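Local atomic coordinates of UDP-D-quinovosamine 4-dehydrogenase (Vibrio fischeri, PDB entry 3NKL), a protein that probably acts as an oxidoreductase and lyase of the polysaccharide synthase family, this piece being a Rossmann-like domain of the CoA-binding family. Residues V7-A12 with Q18-L23; K27-I32 with I66-L71. One frame throughout, in Å; residues are numbered along the deposited sequence. Where two conformers were deposited one is given.

Contact 1: residues V7-A12 with Q18-L23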
# COMPACT_ATOMS: atom_id res chain seq x y z
N VAL B 7 -16.96 -1.83 -11.34
CA VAL B 7 -16.00 -0.77 -10.99
C VAL B 7 -14.58 -1.21 -11.25
O VAL B 7 -14.30 -2.41 -11.33
CB VAL B 7 -16.05 -0.42 -9.49
CG1 VAL B 7 -17.46 -0.03 -9.05
CG2 VAL B 7 -15.55 -1.59 -8.68
N LEU B 8 -13.67 -0.25 -11.34
CA LEU B 8 -12.26 -0.53 -11.18
C LEU B 8 -11.85 -0.09 -9.78
O LEU B 8 -12.40 0.87 -9.23
CB LEU B 8 -11.40 0.24 -12.18
CG LEU B 8 -11.69 0.04 -13.67
CD1 LEU B 8 -10.84 1.00 -14.49
CD2 LEU B 8 -11.40 -1.41 -14.06
N ILE B 9 -10.86 -0.79 -9.22
CA ILE B 9 -10.28 -0.36 -7.94
C ILE B 9 -8.88 0.15 -8.22
O ILE B 9 -8.04 -0.57 -8.77
CB ILE B 9 -10.19 -1.52 -6.94
CG1 ILE B 9 -11.60 -1.98 -6.56
CG2 ILE B 9 -9.34 -1.11 -5.70
CD1 ILE B 9 -11.63 -3.18 -5.63
N TYR B 10 -8.64 1.41 -7.87
CA TYR B 10 -7.33 2.01 -8.05
C TYR B 10 -6.56 1.72 -6.77
O TYR B 10 -6.90 2.23 -5.71
CB TYR B 10 -7.47 3.52 -8.25
CG TYR B 10 -6.37 4.16 -9.06
CD1 TYR B 10 -5.05 4.19 -8.61
CD2 TYR B 10 -6.65 4.75 -10.30
CE1 TYR B 10 -4.05 4.79 -9.35
CE2 TYR B 10 -5.65 5.35 -11.05
CZ TYR B 10 -4.36 5.36 -10.58
OH TYR B 10 -3.39 5.96 -11.34
N GLY B 11 -5.52 0.89 -6.87
CA GLY B 11 -4.67 0.52 -5.74
C GLY B 11 -4.74 -0.99 -5.58
O GLY B 11 -5.76 -1.52 -5.14
N ALA B 12 -3.67 -1.68 -5.96
CA ALA B 12 -3.61 -3.14 -5.85
C ALA B 12 -2.69 -3.62 -4.74
O ALA B 12 -2.05 -4.67 -4.85
CB ALA B 12 -3.21 -3.78 -7.20
N GLN B 18 -8.25 -5.91 0.18
CA GLN B 18 -9.30 -6.06 1.19
C GLN B 18 -10.60 -5.45 0.70
O GLN B 18 -11.67 -6.04 0.89
CB GLN B 18 -8.88 -5.40 2.50
CG GLN B 18 -7.71 -6.04 3.17
CD GLN B 18 -7.38 -5.32 4.45
OE1 GLN B 18 -8.11 -5.45 5.43
NE2 GLN B 18 -6.32 -4.52 4.44
N LEU B 19 -10.52 -4.29 0.07
CA LEU B 19 -11.74 -3.71 -0.50
C LEU B 19 -12.38 -4.67 -1.49
O LEU B 19 -13.60 -4.88 -1.45
CB LEU B 19 -11.45 -2.38 -1.19
CG LEU B 19 -12.64 -1.67 -1.84
CD1 LEU B 19 -13.66 -1.25 -0.79
CD2 LEU B 19 -12.13 -0.44 -2.60
N ALA B 20 -11.59 -5.24 -2.38
CA ALA B 20 -12.17 -6.10 -3.40
C ALA B 20 -12.93 -7.27 -2.75
O ALA B 20 -13.94 -7.71 -3.27
CB ALA B 20 -11.11 -6.60 -4.37
N ASN B 21 -12.45 -7.74 -1.60
CA ASN B 21 -13.18 -8.79 -0.85
C ASN B 21 -14.45 -8.27 -0.20
O ASN B 21 -15.48 -8.93 -0.21
CB ASN B 21 -12.30 -9.42 0.23
CG ASN B 21 -11.23 -10.30 -0.35
OD1 ASN B 21 -10.27 -10.64 0.34
ND2 ASN B 21 -11.39 -10.68 -1.61
N MSE B 22 -14.35 -7.09 0.42
CA MSE B 22 -15.51 -6.39 0.94
C MSE B 22 -16.57 -6.42 -0.16
O MSE B 22 -17.66 -6.95 0.02
CB MSE B 22 -15.13 -4.93 1.23
CG MSE B 22 -15.85 -4.29 2.41
SE MSE B 22 -14.85 -4.68 4.02
CE MSE B 22 -13.12 -3.99 3.45
N LEU B 23 -16.21 -5.86 -1.32
CA LEU B 23 -17.15 -5.74 -2.46
C LEU B 23 -17.63 -7.08 -3.03
O LEU B 23 -18.84 -7.28 -3.24
CB LEU B 23 -16.50 -4.96 -3.60
CG LEU B 23 -15.89 -3.61 -3.25
CD1 LEU B 23 -15.44 -2.90 -4.50
CD2 LEU B 23 -16.87 -2.73 -2.48
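Val7 and Ile9, two residues apart on strand 5-10, present their side chains to the same side, where helix 14-25 packs over the sheet. Val7 makes the lighter contact: its CG2 branch approaches Leu23 CD1 at 4.4 Å, and its short, branched side chain suits a strand position under the far end of the helix segment. Ile9 does most of the work. With chi1 near -65° its CG1 stands opposite the carbonyl carbon, and the extended chi2 of 176° carries CD1 straight up to the helix. There this one methyl meets three residues: Ala20 CB at 3.7 Å, Leu23 CD1 at 4.0 Å and Leu19 CD2 at 4.1 Å. Ala20 is small enough to let the helix backbone come close, while the two leucines, one helical turn apart, bring their methyls to the same Ile9 CD1. Beyond Tyr10, Gly11 adopts a backbone that would press a CB against the preceding carbonyl O, and Ala12 N hydrogen-bonds Asp36. The axes of strand 7-10 and helix 18-23 come within 10.0 Å and run nearly antiparallel (154°). A strand, a glycine-rich turn and a helix packed back on the strand are the opening of a Rossmann-type beta-alpha-beta unit.

Contact 2: residues K27-I32 with I66-L71; sequences KEFHPI and ISTVLL
Phe29 reaches toward Thr68 and Leu70 across strand 5-10, which lies between strands 29-35 and 68-71 in the parallel core of this Rossmann-type sheet. The two strands that flank it therefore touch each other directly only through side chains. The phenyl ring meets both partners obliquely, its CE1 4.3 Å from Thr68 CG2 and its CD2 4.4 Å from Leu70 CD1. A large aromatic suits this place because it can span the width of the intervening strand, whereas Thr68 offers a methyl to the ring and turns its hydroxyl elsewhere, to a weak hydrogen bond with Glu94. The second meeting point is aliphatic: near the start of segment 66-71, Ile66 reaches out with its CD1 (chi2 151°) to the CG1 of Ile32, 4.2 Å away, whose own end is folded aside (chi2 -54°). Farther out, Leu23 of helix 14-25 touches Phe29, and Leu114 touches both Phe29 and Leu70. A backbone hydrogen bond between His30 and Lys5 fixes the first strand against its neighbour. The ring also has a partner next to it in sequence: Glu28 CG sits 3.4 Å above the plane of the Phe29 ring, offset toward its rim.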
# COMPACT_ATOMS: atom_id res chain seq x y z
N LYS B 27 -23.21 -7.16 -2.51
CA LYS B 27 -24.20 -7.16 -3.60
C LYS B 27 -24.30 -5.82 -4.35
O LYS B 27 -25.22 -5.61 -5.13
CB LYS B 27 -25.58 -7.56 -3.05
CG LYS B 27 -25.60 -8.90 -2.31
CD LYS B 27 -26.79 -9.01 -1.35
CE LYS B 27 -28.13 -9.07 -2.08
NZ LYS B 27 -28.37 -10.38 -2.75
N GLU B 28 -23.34 -4.92 -4.14
CA GLU B 28 -23.45 -3.58 -4.74
C GLU B 28 -22.47 -3.29 -5.89
O GLU B 28 -22.86 -2.76 -6.94
CB GLU B 28 -23.35 -2.50 -3.65
CG GLU B 28 -23.03 -1.13 -4.21
CD GLU B 28 -24.04 -0.07 -3.79
OE1 GLU B 28 -23.83 1.12 -4.13
OE2 GLU B 28 -25.03 -0.44 -3.12
N PHE B 29 -21.19 -3.60 -5.68
CA PHE B 29 -20.19 -3.37 -6.72
C PHE B 29 -19.49 -4.67 -7.11
O PHE B 29 -19.32 -5.57 -6.28
CB PHE B 29 -19.13 -2.38 -6.23
CG PHE B 29 -19.63 -0.99 -5.96
CD1 PHE B 29 -20.03 -0.17 -7.00
CD2 PHE B 29 -19.66 -0.49 -4.66
CE1 PHE B 29 -20.47 1.12 -6.75
CE2 PHE B 29 -20.08 0.80 -4.41
CZ PHE B 29 -20.49 1.61 -5.46
N HIS B 30 -19.07 -4.76 -8.36
CA HIS B 30 -18.23 -5.86 -8.78
C HIS B 30 -16.90 -5.34 -9.32
O HIS B 30 -16.86 -4.66 -10.36
CB HIS B 30 -18.94 -6.72 -9.83
CG HIS B 30 -18.04 -7.74 -10.46
ND1 HIS B 30 -17.52 -8.81 -9.76
CD2 HIS B 30 -17.57 -7.85 -11.72
CE1 HIS B 30 -16.77 -9.54 -10.57
NE2 HIS B 30 -16.78 -8.98 -11.76
N PRO B 31 -15.79 -5.65 -8.63
CA PRO B 31 -14.52 -5.14 -9.14
C PRO B 31 -14.11 -5.92 -10.38
O PRO B 31 -13.95 -7.14 -10.31
CB PRO B 31 -13.55 -5.37 -7.97
CG PRO B 31 -14.15 -6.47 -7.17
CD PRO B 31 -15.64 -6.45 -7.40
N ILE B 32 -13.96 -5.23 -11.51
CA ILE B 32 -13.58 -5.86 -12.78
C ILE B 32 -12.09 -6.10 -12.88
O ILE B 32 -11.64 -7.12 -13.41
CB ILE B 32 -13.98 -4.94 -13.95
CG1 ILE B 32 -15.50 -4.78 -13.99
CG2 ILE B 32 -13.44 -5.47 -15.26
CD1 ILE B 32 -16.23 -6.08 -14.04
N ILE B 66 -17.66 1.07 -17.46
CA ILE B 66 -17.47 1.43 -16.05
C ILE B 66 -17.77 2.91 -15.83
O ILE B 66 -17.25 3.76 -16.54
CB ILE B 66 -16.03 1.08 -15.60
CG1 ILE B 66 -15.92 -0.44 -15.39
CG2 ILE B 66 -15.67 1.82 -14.30
CD1 ILE B 66 -14.56 -1.00 -15.61
N SER B 67 -18.61 3.25 -14.85
CA SER B 67 -18.86 4.66 -14.61
C SER B 67 -18.49 5.07 -13.19
O SER B 67 -18.81 6.17 -12.78
CB SER B 67 -20.32 5.01 -14.89
OG SER B 67 -21.18 4.25 -14.08
N THR B 68 -17.83 4.18 -12.46
CA THR B 68 -17.42 4.44 -11.07
C THR B 68 -16.07 3.80 -10.82
O THR B 68 -15.87 2.63 -11.16
CB THR B 68 -18.44 3.86 -10.07
OG1 THR B 68 -19.69 4.54 -10.23
CG2 THR B 68 -17.98 4.04 -8.64
N VAL B 69 -15.14 4.56 -10.24
CA VAL B 69 -13.83 4.04 -9.88
C VAL B 69 -13.63 4.27 -8.39
O VAL B 69 -13.93 5.35 -7.88
CB VAL B 69 -12.71 4.67 -10.74
CG1 VAL B 69 -11.31 4.31 -10.19
CG2 VAL B 69 -12.86 4.23 -12.22
N LEU B 70 -13.16 3.25 -7.69
CA LEU B 70 -12.97 3.32 -6.24
C LEU B 70 -11.48 3.44 -5.91
O LEU B 70 -10.67 2.65 -6.37
CB LEU B 70 -13.52 2.05 -5.59
CG LEU B 70 -14.95 1.65 -5.97
CD1 LEU B 70 -15.35 0.43 -5.13
CD2 LEU B 70 -15.91 2.79 -5.74
N LEU B 71 -11.13 4.42 -5.08
CA LEU B 71 -9.73 4.62 -4.72
C LEU B 71 -9.40 3.88 -3.44
O LEU B 71 -10.05 4.07 -2.42
CB LEU B 71 -9.44 6.10 -4.50
CG LEU B 71 -9.70 7.02 -5.70
CD1 LEU B 71 -9.29 8.43 -5.36
CD2 LEU B 71 -8.94 6.54 -6.93

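How the contacts relate
The centres of contacts 1 and 2 lie about 8 Å apart. The Phe29-Leu70 part of contact 2 continues the layer of contact 1 under helix 14-25, while the Ile32-Ile66 pair lies on the other face of the sheet. Strand 5-10 is the bridge: Val7 O accepts a probable hydrogen bond from Ile32 N at 2.8 Å on one flank, and Tyr10 N probably gives one to Leu70 O at 2.8 Å on the other. Side chains join the contacts too, Val7 CG1 packing 3.3 Å from Phe29 CD1 and Leu23 CD1 lying 3.4 Å from Leu70 CD1. Gly11 belongs to a GxGxxG-like turn, consistent with a nucleotide-binding loop, at the end of strand 5-10, which contact 1 uses and contact 2 straddles.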